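Local coordinates for protein SusD homolog (Bacteroides thetaiotaomicron, PDB 4MRU) that probably binds mucin O-glycans at the cell surface as a SusD-like outer-membrane lipoprotein built largely of helices, and can hold a magnesium ion, at residues A[22-25]-A[26-30]; A[32-36]-A[37-41]; A[58-62]-A[63-67]; A[323-327]-A[328-332]; A[474-477]-A[478-482]. All coordinates share one frame; numbering follows the deposited sequence. Where two conformers were deposited one is given.

Contact 1 (A[22-25]-A[26-30]); sequences YDLG and STIRG
With CG of Asp23 trans to its backbone N (chi1 177°), the carboxylate swings forward along the chain and OD2 accepts from Ser26 N at 2.8 Å, on its anti side and somewhat out of the carboxylate plane. Thr27 N donates to Asp23 O. In the conformer given, Ser26 OG stands between its own N and carbonyl carbon (chi1 59°), a rotation that turns it back to donate to Asp23 O at 2.9 Å, a second grip on that oxygen that depends on this conformer. Asp23 is thus the N-cap of helix 24-32, its side chain satisfying an amide of the first turn. A water accepts from Asp23 N and donates to Thr27 OG1 at 2.8 Å, bridging the residue before the helix to the first turn. One turn on, Leu24 CD1 packs against Ile28 CD1 at 3.8 Å, the two branches meeting at a slant. Shortening Ile28 to an alanine removes CD1, and Leu24 would probably lose this apolar neighbour, with a gap opened toward Phe181. Arg29 runs its extended chain past Gly25 O, and its guanidinium pairs with Asp186, while Tyr22 OH bonds to Glu101 and its ring stacks on His100.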
# COMPACT_ATOMS: atom_id res chain seq x y z
N TYR A 22 15.70 -27.99 1.36
CA TYR A 22 15.82 -26.71 0.63
C TYR A 22 15.55 -26.79 -0.89
O TYR A 22 16.09 -27.64 -1.60
CB TYR A 22 17.22 -26.13 0.85
CG TYR A 22 17.52 -24.91 -0.01
CD1 TYR A 22 16.98 -23.65 0.32
CD2 TYR A 22 18.30 -25.03 -1.14
CE1 TYR A 22 17.26 -22.53 -0.47
CE2 TYR A 22 18.57 -23.93 -1.94
CZ TYR A 22 18.05 -22.69 -1.59
OH TYR A 22 18.33 -21.61 -2.38
N ASP A 23 14.75 -25.85 -1.37
CA ASP A 23 14.44 -25.73 -2.78
C ASP A 23 14.37 -24.24 -3.11
O ASP A 23 13.59 -23.50 -2.50
CB ASP A 23 13.10 -26.39 -3.10
CG ASP A 23 12.72 -26.21 -4.54
OD1 ASP A 23 13.33 -26.87 -5.38
OD2 ASP A 23 11.86 -25.36 -4.85
N LEU A 24 15.17 -23.80 -4.08
CA LEU A 24 15.31 -22.35 -4.34
C LEU A 24 13.98 -21.77 -4.79
O LEU A 24 13.57 -20.73 -4.32
CB LEU A 24 16.38 -22.10 -5.37
CG LEU A 24 16.58 -20.68 -5.88
CD1 LEU A 24 16.87 -19.67 -4.77
CD2 LEU A 24 17.72 -20.70 -6.87
N GLY A 25 13.29 -22.50 -5.66
CA GLY A 25 11.97 -22.09 -6.11
C GLY A 25 10.95 -21.89 -5.02
O GLY A 25 10.23 -20.89 -5.01
N SER A 26 10.85 -22.86 -4.11
CA SER A 26 9.90 -22.75 -2.99
C SER A 26 10.27 -21.57 -2.08
O SER A 26 9.38 -20.89 -1.54
CB SER A 26 9.75 -24.07 -2.20
OG SER A 26 10.98 -24.48 -1.67
N THR A 27 11.56 -21.29 -1.97
CA THR A 27 12.05 -20.25 -1.11
C THR A 27 11.72 -18.87 -1.71
O THR A 27 11.23 -17.96 -1.03
CB THR A 27 13.57 -20.41 -0.88
OG1 THR A 27 13.82 -21.62 -0.17
CG2 THR A 27 14.10 -19.27 -0.08
N ILE A 28 11.97 -18.72 -3.00
CA ILE A 28 11.60 -17.52 -3.71
C ILE A 28 10.07 -17.31 -3.67
O ILE A 28 9.61 -16.21 -3.40
CB ILE A 28 12.13 -17.58 -5.17
CG1 ILE A 28 13.67 -17.47 -5.16
CG2 ILE A 28 11.50 -16.49 -6.00
CD1 ILE A 28 14.30 -17.56 -6.53
N ARG A 29 9.28 -18.36 -3.91
CA ARG A 29 7.81 -18.22 -3.81
C ARG A 29 7.37 -17.84 -2.38
O ARG A 29 6.41 -17.11 -2.21
CB ARG A 29 7.10 -19.46 -4.25
CG ARG A 29 7.17 -19.72 -5.76
CD ARG A 29 6.57 -21.10 -6.11
NE ARG A 29 6.55 -21.20 -7.55
CZ ARG A 29 7.47 -21.81 -8.30
NH1 ARG A 29 8.43 -22.56 -7.75
NH2 ARG A 29 7.38 -21.70 -9.61
N GLY A 30 8.06 -18.37 -1.38
CA GLY A 30 7.81 -18.05 -0.01
C GLY A 30 8.00 -16.54 0.24
O GLY A 30 7.17 -15.90 0.85
O HOH W 1 13.19 -24.19 0.62

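Contact 2 (A[32-36]-A[37-41]); sequences QGLVI and PAQEH
The chain doubles back between Gly33 and Ala38, whose CA atoms come within 4.8 Å, and Ala38 N closes the loop by donating to Gly33 O at 3.0 Å with an N-H...O angle of 160°. The same oxygen receives a CA-H...O contact from Pro37 CA at 3.3 Å and a hydrogen bond from a water at 2.8 Å, so one carbonyl gathers three partners. The water reaches onward to Gln39, accepting from both its backbone N and its NE2, the latter at 2.7 Å. Gln39 is the N-cap residue of helix 40-54, and the water therefore ties the tight connection after helix 24-32 to the start of the next helix; these are the first two modelled helices of this SusD-like, TPR-related fold. NE2 of Gln39 also bonds to Glu89, and it lies 4.3 Å from Leu34 CD2. Ala38 CB rests beside Gly33, 3.9 Å from its CA, where a side chain on the glycine would crowd the alanine methyl. At the bend itself, CG2 of Ile36 is trans to the backbone N, beside the carbonyl carbon (chi1 -55° to CG1), and therefore lies alongside the N-CD edge of the proline, 3.9 Å from Pro37 CD. Beyond the loop, Val35 and Ile36 pack on Trp324 of strand 322-325, and Pro37 on Arg120 of helix 104-125.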
# COMPACT_ATOMS: atom_id res chain seq x y z
N GLN A 32 8.01 -14.20 -2.19
CA GLN A 32 7.01 -13.48 -2.99
C GLN A 32 5.66 -13.41 -2.27
O GLN A 32 4.93 -12.43 -2.38
CB GLN A 32 6.86 -14.11 -4.38
CG GLN A 32 8.13 -13.99 -5.19
CD GLN A 32 8.09 -14.61 -6.59
OE1 GLN A 32 7.38 -15.57 -6.87
NE2 GLN A 32 8.90 -14.07 -7.45
N GLY A 33 5.37 -14.45 -1.48
CA GLY A 33 4.17 -14.49 -0.66
C GLY A 33 4.19 -13.72 0.63
O GLY A 33 3.25 -13.80 1.40
N LEU A 34 5.27 -13.00 0.87
CA LEU A 34 5.35 -12.12 2.07
C LEU A 34 5.32 -10.64 1.72
O LEU A 34 5.50 -9.76 2.59
CB LEU A 34 6.63 -12.45 2.80
CG LEU A 34 6.58 -13.77 3.58
CD1 LEU A 34 7.97 -14.23 3.97
CD2 LEU A 34 5.71 -13.62 4.82
N VAL A 35 5.15 -10.35 0.45
CA VAL A 35 4.99 -8.98 -0.04
C VAL A 35 3.55 -8.60 0.23
O VAL A 35 3.25 -7.96 1.24
CB VAL A 35 5.42 -8.84 -1.53
CG1 VAL A 35 5.10 -7.45 -2.06
CG2 VAL A 35 6.90 -9.12 -1.68
N ILE A 36 2.61 -9.07 -0.61
CA ILE A 36 1.23 -8.98 -0.22
C ILE A 36 0.98 -10.36 0.32
O ILE A 36 1.15 -11.35 -0.41
CB ILE A 36 0.27 -8.67 -1.38
CG1 ILE A 36 0.66 -7.40 -2.14
CG2 ILE A 36 -1.15 -8.54 -0.84
CD1 ILE A 36 0.36 -6.10 -1.45
N PRO A 37 0.71 -10.47 1.63
CA PRO A 37 0.71 -11.83 2.22
C PRO A 37 -0.27 -12.82 1.54
O PRO A 37 -1.47 -12.57 1.40
CB PRO A 37 0.33 -11.60 3.66
CG PRO A 37 -0.02 -10.17 3.77
CD PRO A 37 0.47 -9.42 2.63
N ALA A 38 0.28 -13.95 1.18
CA ALA A 38 -0.47 -15.00 0.53
C ALA A 38 -1.04 -16.03 1.51
O ALA A 38 -1.77 -16.93 1.08
CB ALA A 38 0.44 -15.68 -0.48
N GLN A 39 -0.72 -15.90 2.81
CA GLN A 39 -1.37 -16.66 3.85
C GLN A 39 -2.50 -15.85 4.44
O GLN A 39 -2.26 -14.74 4.93
CB GLN A 39 -0.39 -17.01 4.99
CG GLN A 39 0.87 -17.76 4.59
CD GLN A 39 1.99 -17.63 5.64
OE1 GLN A 39 2.33 -18.62 6.27
NE2 GLN A 39 2.55 -16.39 5.84
N GLU A 40 -3.71 -16.42 4.46
CA GLU A 40 -4.89 -15.69 4.88
C GLU A 40 -4.77 -15.25 6.34
O GLU A 40 -5.30 -14.20 6.73
CB GLU A 40 -6.18 -16.50 4.67
CG GLU A 40 -6.35 -17.78 5.46
CD GLU A 40 -5.72 -19.04 4.84
OE1 GLU A 40 -4.85 -18.96 3.94
OE2 GLU A 40 -6.06 -20.13 5.31
N HIS A 41 -4.08 -16.02 7.16
CA HIS A 41 -3.99 -15.67 8.57
C HIS A 41 -3.25 -14.32 8.74
O HIS A 41 -3.62 -13.52 9.58
CB HIS A 41 -3.31 -16.75 9.39
CG HIS A 41 -3.19 -16.38 10.83
ND1 HIS A 41 -2.06 -15.79 11.34
CD2 HIS A 41 -4.07 -16.48 11.86
CE1 HIS A 41 -2.24 -15.52 12.63
NE2 HIS A 41 -3.46 -15.92 12.96
O HOH W 2 1.99 -14.77 3.75

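Contact 3 (A[58-62]-A[63-67]); sequences FGETR and TGWLE
A CH-pi contact joins Arg62 to Trp65: CB of the arginine sits over one face of the indole, 3.5 Å from the centroid of its five-membered ring and only 9° off the ring normal. The aliphatic chain then continues across the same ring system, with Arg62 CG 3.8 Å from Trp65 CZ2. A bend at chi2 (-61°) accompanies this course, and the guanidinium plane is inclined to the indole by 54° instead of lying flat on it. Van der Waals packing adds Glu60, whose CB approaches CE3 of Trp65 at 4.0 Å. The carboxylate beyond stands almost perpendicular to the indole and bonds to Ser70. Were the indole of Trp65 cut back to the methyl of an alanine, the Arg62 methylenes would probably be stripped of their aromatic cover and a gap left beside Glu60.

Among polar interactions, one backbone bond spans the segments: Trp65 N donates to Arg62 O at 3.1 Å. The arginine's charge is met farther out, where NE pairs with Asp257, NH1 with Asp304 and NH2 reaches Trp255 O; Asp304 also takes a hydrogen bond with Thr63 OG1, so the same acid serves two successive residues of the turn. The arrangement is a type I beta turn from Arg62 to Trp65, following strand 58-60, which pairs antiparallel with strand 258-260.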
# COMPACT_ATOMS: atom_id res chain seq x y z
N PHE A 58 -11.84 -0.75 3.19
CA PHE A 58 -12.63 -1.82 3.79
C PHE A 58 -12.94 -1.55 5.23
O PHE A 58 -12.15 -0.94 5.95
CB PHE A 58 -11.92 -3.18 3.80
CG PHE A 58 -11.41 -3.61 2.48
CD1 PHE A 58 -12.28 -3.81 1.44
CD2 PHE A 58 -10.07 -3.78 2.28
CE1 PHE A 58 -11.82 -4.18 0.21
CE2 PHE A 58 -9.60 -4.13 1.03
CZ PHE A 58 -10.47 -4.32 0.00
N GLY A 59 -14.09 -2.06 5.65
CA GLY A 59 -14.44 -2.14 7.06
C GLY A 59 -14.81 -3.60 7.42
O GLY A 59 -15.10 -4.44 6.55
N GLU A 60 -14.84 -3.83 8.71
CA GLU A 60 -15.03 -5.14 9.29
C GLU A 60 -16.53 -5.33 9.51
O GLU A 60 -17.24 -4.45 9.97
CB GLU A 60 -14.22 -5.26 10.60
CG GLU A 60 -12.74 -4.84 10.54
CD GLU A 60 -12.44 -3.50 11.18
OE1 GLU A 60 -13.32 -2.63 11.14
OE2 GLU A 60 -11.30 -3.32 11.69
N THR A 61 -17.01 -6.50 9.16
CA THR A 61 -18.43 -6.82 9.29
C THR A 61 -18.81 -7.39 10.61
O THR A 61 -20.00 -7.48 10.94
CB THR A 61 -18.83 -7.91 8.26
OG1 THR A 61 -18.02 -9.08 8.48
CG2 THR A 61 -18.66 -7.41 6.87
N ARG A 62 -17.81 -7.75 11.43
CA ARG A 62 -18.11 -8.48 12.66
C ARG A 62 -18.37 -7.53 13.82
O ARG A 62 -17.45 -6.98 14.41
CB ARG A 62 -16.98 -9.46 13.00
CG ARG A 62 -16.79 -10.52 11.91
CD ARG A 62 -18.06 -11.36 11.71
NE ARG A 62 -17.98 -12.21 10.53
CZ ARG A 62 -18.98 -12.94 10.05
NH1 ARG A 62 -20.18 -12.93 10.66
NH2 ARG A 62 -18.77 -13.68 8.96
N THR A 63 -19.66 -7.40 14.17
CA THR A 63 -20.15 -6.39 15.14
C THR A 63 -19.75 -6.72 16.56
O THR A 63 -19.74 -5.84 17.43
CB THR A 63 -21.68 -6.24 15.08
OG1 THR A 63 -22.32 -7.52 15.30
CG2 THR A 63 -22.06 -5.69 13.72
N GLY A 64 -19.38 -7.97 16.79
CA GLY A 64 -18.86 -8.37 18.09
C GLY A 64 -17.44 -7.91 18.36
O GLY A 64 -16.99 -7.95 19.49
N TRP A 65 -16.72 -7.46 17.34
CA TRP A 65 -15.34 -7.02 17.54
C TRP A 65 -15.33 -5.59 18.11
O TRP A 65 -15.72 -4.64 17.41
CB TRP A 65 -14.50 -7.05 16.26
CG TRP A 65 -14.30 -8.41 15.60
CD1 TRP A 65 -14.67 -9.63 16.09
CD2 TRP A 65 -13.63 -8.66 14.36
NE1 TRP A 65 -14.31 -10.62 15.21
CE2 TRP A 65 -13.66 -10.06 14.15
CE3 TRP A 65 -13.04 -7.86 13.39
CZ2 TRP A 65 -13.12 -10.65 13.04
CZ3 TRP A 65 -12.50 -8.46 12.28
CH2 TRP A 65 -12.57 -9.84 12.10
N LEU A 66 -14.81 -5.44 19.32
CA LEU A 66 -14.74 -4.12 19.98
C LEU A 66 -13.33 -3.53 20.13
O LEU A 66 -13.21 -2.36 20.52
CB LEU A 66 -15.39 -4.22 21.36
CG LEU A 66 -16.88 -4.65 21.31
CD1 LEU A 66 -17.43 -4.77 22.72
CD2 LEU A 66 -17.71 -3.68 20.51
N GLU A 67 -12.31 -4.33 19.83
CA GLU A 67 -10.92 -3.88 19.76
C GLU A 67 -10.41 -4.09 18.35
O GLU A 67 -9.81 -5.12 18.03
CB GLU A 67 -10.06 -4.64 20.76
CG GLU A 67 -10.55 -4.51 22.19
CD GLU A 67 -9.68 -5.32 23.15
OE1 GLU A 67 -8.59 -4.84 23.54
OE2 GLU A 67 -10.09 -6.43 23.52

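Contact 4 (A[323-327]-A[328-332]); sequences VWMTA and SEVAF. With EDO (1,2-ethanediol), chain F.
Thr326 OG1 accepts from Glu329 N at 3.2 Å, in a nearly straight capping bond (165°) that makes the threonine the N-cap of helix 327-339. Its hydroxyl lies between the backbone N and the carbonyl carbon (chi1 68°), the rotation that turns OG1 onto the first helical turn. Thr326 O accepts from Val330 N at 3.1 Å, and Ala327 O takes Ala331 N as the helix gets under way. Beside the cap, in the conformer given, the selenium of Met325, a selenomethionine, lies 3.4 Å from Glu329 OE1 and 4.0 Å from Val330 CG2. In that conformer the Met325 and Glu329 side chains cross at roughly a right angle. A water donates to Glu329 OE1 at 2.6 Å and accepts from Thr326 N, linking the strand end to the carboxylate.

Farther out, Arg205 of helix 192-209 pairs with Glu329 OE2. Trp324 and Met325 both face Ala239 in a classic beta bulge where strand 322-325 gives way to the helix. A 1,2-ethanediol, probably from the crystallisation liquor, donates from O2 to Trp324 O at 2.6 Å. Buried at a helix start, the Glu329 carboxylate has a water on one oxygen and an arginine on the other; this setting would be expected to favour its charged form.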
# COMPACT_ATOMS: atom_id res chain seq x y z
N VAL A 323 -1.52 -7.94 -6.74
CA VAL A 323 -0.96 -6.89 -7.60
C VAL A 323 0.02 -6.08 -6.80
O VAL A 323 -0.37 -5.39 -5.85
CB VAL A 323 -2.08 -5.99 -8.22
CG1 VAL A 323 -1.50 -4.88 -9.08
CG2 VAL A 323 -3.08 -6.82 -9.04
N TRP A 324 1.31 -6.16 -7.16
CA TRP A 324 2.33 -5.40 -6.45
C TRP A 324 2.53 -3.96 -6.97
O TRP A 324 2.50 -3.04 -6.20
CB TRP A 324 3.66 -6.07 -6.57
CG TRP A 324 3.78 -7.41 -5.89
CD1 TRP A 324 2.82 -8.12 -5.28
CD2 TRP A 324 4.97 -8.17 -5.79
NE1 TRP A 324 3.33 -9.30 -4.78
CE2 TRP A 324 4.67 -9.33 -5.07
CE3 TRP A 324 6.28 -7.97 -6.22
CZ2 TRP A 324 5.64 -10.32 -4.79
CZ3 TRP A 324 7.25 -8.89 -5.90
CH2 TRP A 324 6.93 -10.06 -5.20
N MSE A 325 2.78 -3.80 -8.26
CA MSE A 325 3.10 -2.49 -8.82
C MSE A 325 2.65 -2.47 -10.24
O MSE A 325 2.93 -3.38 -11.01
CB MSE A 325 4.60 -2.24 -8.72
CG MSE A 325 4.89 -0.93 -9.44
SE MSE A 325 5.34 0.66 -8.39
CE MSE A 325 6.55 -0.28 -7.13
N THR A 326 1.93 -1.40 -10.60
CA THR A 326 1.40 -1.26 -11.94
C THR A 326 1.90 -0.01 -12.67
O THR A 326 2.38 0.97 -12.09
CB THR A 326 -0.12 -1.15 -11.93
OG1 THR A 326 -0.48 0.11 -11.32
CG2 THR A 326 -0.74 -2.33 -11.22
N ALA A 327 1.78 -0.08 -13.97
CA ALA A 327 2.07 1.06 -14.85
C ALA A 327 1.29 2.29 -14.44
O ALA A 327 1.83 3.38 -14.49
CB ALA A 327 1.77 0.70 -16.28
N SER A 328 0.04 2.15 -14.04
CA SER A 328 -0.75 3.31 -13.57
C SER A 328 -0.09 3.98 -12.37
O SER A 328 0.08 5.19 -12.34
CB SER A 328 -2.18 2.90 -13.20
OG SER A 328 -2.92 4.01 -12.77
N GLU A 329 0.34 3.19 -11.40
CA GLU A 329 0.98 3.77 -10.19
C GLU A 329 2.25 4.53 -10.56
O GLU A 329 2.50 5.66 -10.11
CB GLU A 329 1.31 2.70 -9.14
CG GLU A 329 2.03 3.29 -7.90
CD GLU A 329 2.58 2.30 -6.83
OE1 GLU A 329 2.29 1.09 -6.85
OE2 GLU A 329 3.35 2.78 -5.95
N VAL A 330 3.04 3.94 -11.45
CA VAL A 330 4.29 4.57 -11.90
C VAL A 330 4.01 5.89 -12.64
O VAL A 330 4.67 6.88 -12.40
CB VAL A 330 5.09 3.60 -12.80
CG1 VAL A 330 6.21 4.31 -13.56
CG2 VAL A 330 5.68 2.52 -11.94
N ALA A 331 2.96 5.92 -13.46
CA ALA A 331 2.56 7.14 -14.12
C ALA A 331 2.16 8.23 -13.12
O ALA A 331 2.51 9.38 -13.31
CB ALA A 331 1.43 6.88 -15.13
N PHE A 332 1.42 7.88 -12.06
CA PHE A 332 1.03 8.86 -11.04
C PHE A 332 2.21 9.35 -10.23
O PHE A 332 2.28 10.52 -9.85
CB PHE A 332 -0.07 8.29 -10.13
CG PHE A 332 -1.39 8.14 -10.83
CD1 PHE A 332 -1.99 9.22 -11.46
CD2 PHE A 332 -2.04 6.93 -10.84
CE1 PHE A 332 -3.21 9.07 -12.09
CE2 PHE A 332 -3.27 6.76 -11.47
CZ PHE A 332 -3.88 7.85 -12.08
C1 EDO F . 4.84 -3.85 -2.99
O1 EDO F . 4.70 -3.06 -1.80
C2 EDO F . 3.44 -4.24 -3.30
O2 EDO F . 2.80 -3.00 -3.57
O HOH W 3 0.47 -0.38 -7.94

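Contact 5 (A[474-477]-A[478-482]); sequences FHLN and NAINV
Phe474 and Asn478, one turn apart, set ring against amide almost perpendicularly, their planes 83° apart. The nitrogen ND2 of Asn478 comes to 3.4 Å from Phe474 CE1, approaching the ring at a slant. Phe474 has CG trans to its backbone N (chi1 -179°), whereas Asn478 holds CG beside its own N (chi1 -69°), and the two side chains consequently converge on the exposed flank of the helix.

Asn477 and Asn481 form a second pair along this surface. Their amide planes are 73° apart and the nitrogens ND2 of Asn477 and ND2 of Asn481 stand 4.0 Å from each other. A water lies by the oxygens of both amides, 2.8 Å from Asn477 OD1 and 3.2 Å from Asn481 OD1, although it has more acceptors nearby than protons to give.

The side turned toward the protein carries the apolar pair, in which Leu476 CG meets Ile480 CD1 at 4.0 Å with the chains inclined to each other. Beneath all three pairs runs the regular hydrogen bonding of an alpha helix, in which the amides of Asn478, Ala479, Ile480 and Asn481 each donate four residues back; Ile480 N reaches Leu476 O at 2.9 Å.

This is helix 473-486, near the end of the modelled chain. Leu476 and Ile480 turn to Tyr469 of the preceding helix 466-471, while Leu476 and Ala479 rest on Tyr149 in a loop.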
# COMPACT_ATOMS: atom_id res chain seq x y z
N PHE A 474 15.32 -4.40 25.77
CA PHE A 474 16.49 -3.50 25.55
C PHE A 474 16.45 -2.82 24.15
O PHE A 474 16.49 -1.58 24.02
CB PHE A 474 17.77 -4.29 25.78
CG PHE A 474 19.03 -3.48 25.63
CD1 PHE A 474 19.60 -3.32 24.37
CD2 PHE A 474 19.66 -2.90 26.73
CE1 PHE A 474 20.75 -2.58 24.20
CE2 PHE A 474 20.83 -2.17 26.57
CZ PHE A 474 21.38 -2.01 25.29
N HIS A 475 16.38 -3.64 23.12
CA HIS A 475 16.30 -3.14 21.75
C HIS A 475 15.01 -2.32 21.51
O HIS A 475 15.05 -1.25 20.88
CB HIS A 475 16.40 -4.29 20.77
CG HIS A 475 17.73 -4.97 20.77
ND1 HIS A 475 18.92 -4.28 20.71
CD2 HIS A 475 18.06 -6.29 20.76
CE1 HIS A 475 19.92 -5.14 20.66
NE2 HIS A 475 19.43 -6.36 20.69
N LEU A 476 13.90 -2.80 22.02
CA LEU A 476 12.66 -2.06 21.83
C LEU A 476 12.74 -0.65 22.48
O LEU A 476 12.37 0.35 21.86
CB LEU A 476 11.48 -2.84 22.37
CG LEU A 476 10.21 -2.00 22.37
CD1 LEU A 476 9.74 -1.81 20.92
CD2 LEU A 476 9.15 -2.62 23.23
N ASN A 477 13.27 -0.58 23.70
CA ASN A 477 13.42 0.70 24.38
C ASN A 477 14.24 1.73 23.56
O ASN A 477 13.86 2.91 23.46
CB ASN A 477 14.03 0.50 25.77
CG ASN A 477 14.19 1.81 26.50
OD1 ASN A 477 13.20 2.41 26.89
ND2 ASN A 477 15.43 2.28 26.60
N ASN A 478 15.37 1.28 23.02
CA ASN A 478 16.17 2.12 22.12
C ASN A 478 15.40 2.48 20.85
O ASN A 478 15.46 3.61 20.40
CB ASN A 478 17.52 1.42 21.76
CG ASN A 478 18.45 1.36 22.96
OD1 ASN A 478 18.42 2.25 23.82
ND2 ASN A 478 19.28 0.31 23.03
N ALA A 479 14.64 1.52 20.31
CA ALA A 479 13.82 1.80 19.12
C ALA A 479 12.84 2.96 19.37
O ALA A 479 12.64 3.82 18.51
CB ALA A 479 13.06 0.58 18.70
N ILE A 480 12.21 2.95 20.54
CA ILE A 480 11.17 3.96 20.80
C ILE A 480 11.84 5.31 20.94
O ILE A 480 11.32 6.29 20.46
CB ILE A 480 10.38 3.63 22.04
CG1 ILE A 480 9.54 2.37 21.76
CG2 ILE A 480 9.50 4.79 22.41
CD1 ILE A 480 8.89 1.77 22.96
N ASN A 481 13.03 5.35 21.54
CA ASN A 481 13.81 6.57 21.59
C ASN A 481 14.20 7.12 20.22
O ASN A 481 14.09 8.32 20.02
CB ASN A 481 15.05 6.39 22.49
CG ASN A 481 14.67 6.36 23.97
OD1 ASN A 481 13.57 6.75 24.34
ND2 ASN A 481 15.55 5.84 24.79
N VAL A 482 14.56 6.23 19.29
CA VAL A 482 14.84 6.57 17.91
C VAL A 482 13.60 7.06 17.18
O VAL A 482 13.65 8.07 16.51
CB VAL A 482 15.49 5.37 17.14
CG1 VAL A 482 15.60 5.66 15.66
CG2 VAL A 482 16.86 5.08 17.73
O HOH W 4 11.76 4.39 25.63

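In the fold
The five contacts follow one another along the chain. Contacts 1 and 2 are successive, their centres about 14 Å apart, and lead from helix 24-32 into helix 40-54; strand 58-60 of contact 3 comes next, its centre about 22 Å from that of contact 2. Contact 4 is distant in sequence but touches contact 2: Trp324 packs on Gln32, Val35 and Ile36, joining the end of helix 24-32 and the loop after it to strand 322-325. Contact 5, on helix 473-486, stands apart, no nearer than about 18 Å (nearest atoms, to contact 3). Within this mainly helical SusD-like fold, the 2-4 junction brings N-terminal and later parts of the chain together.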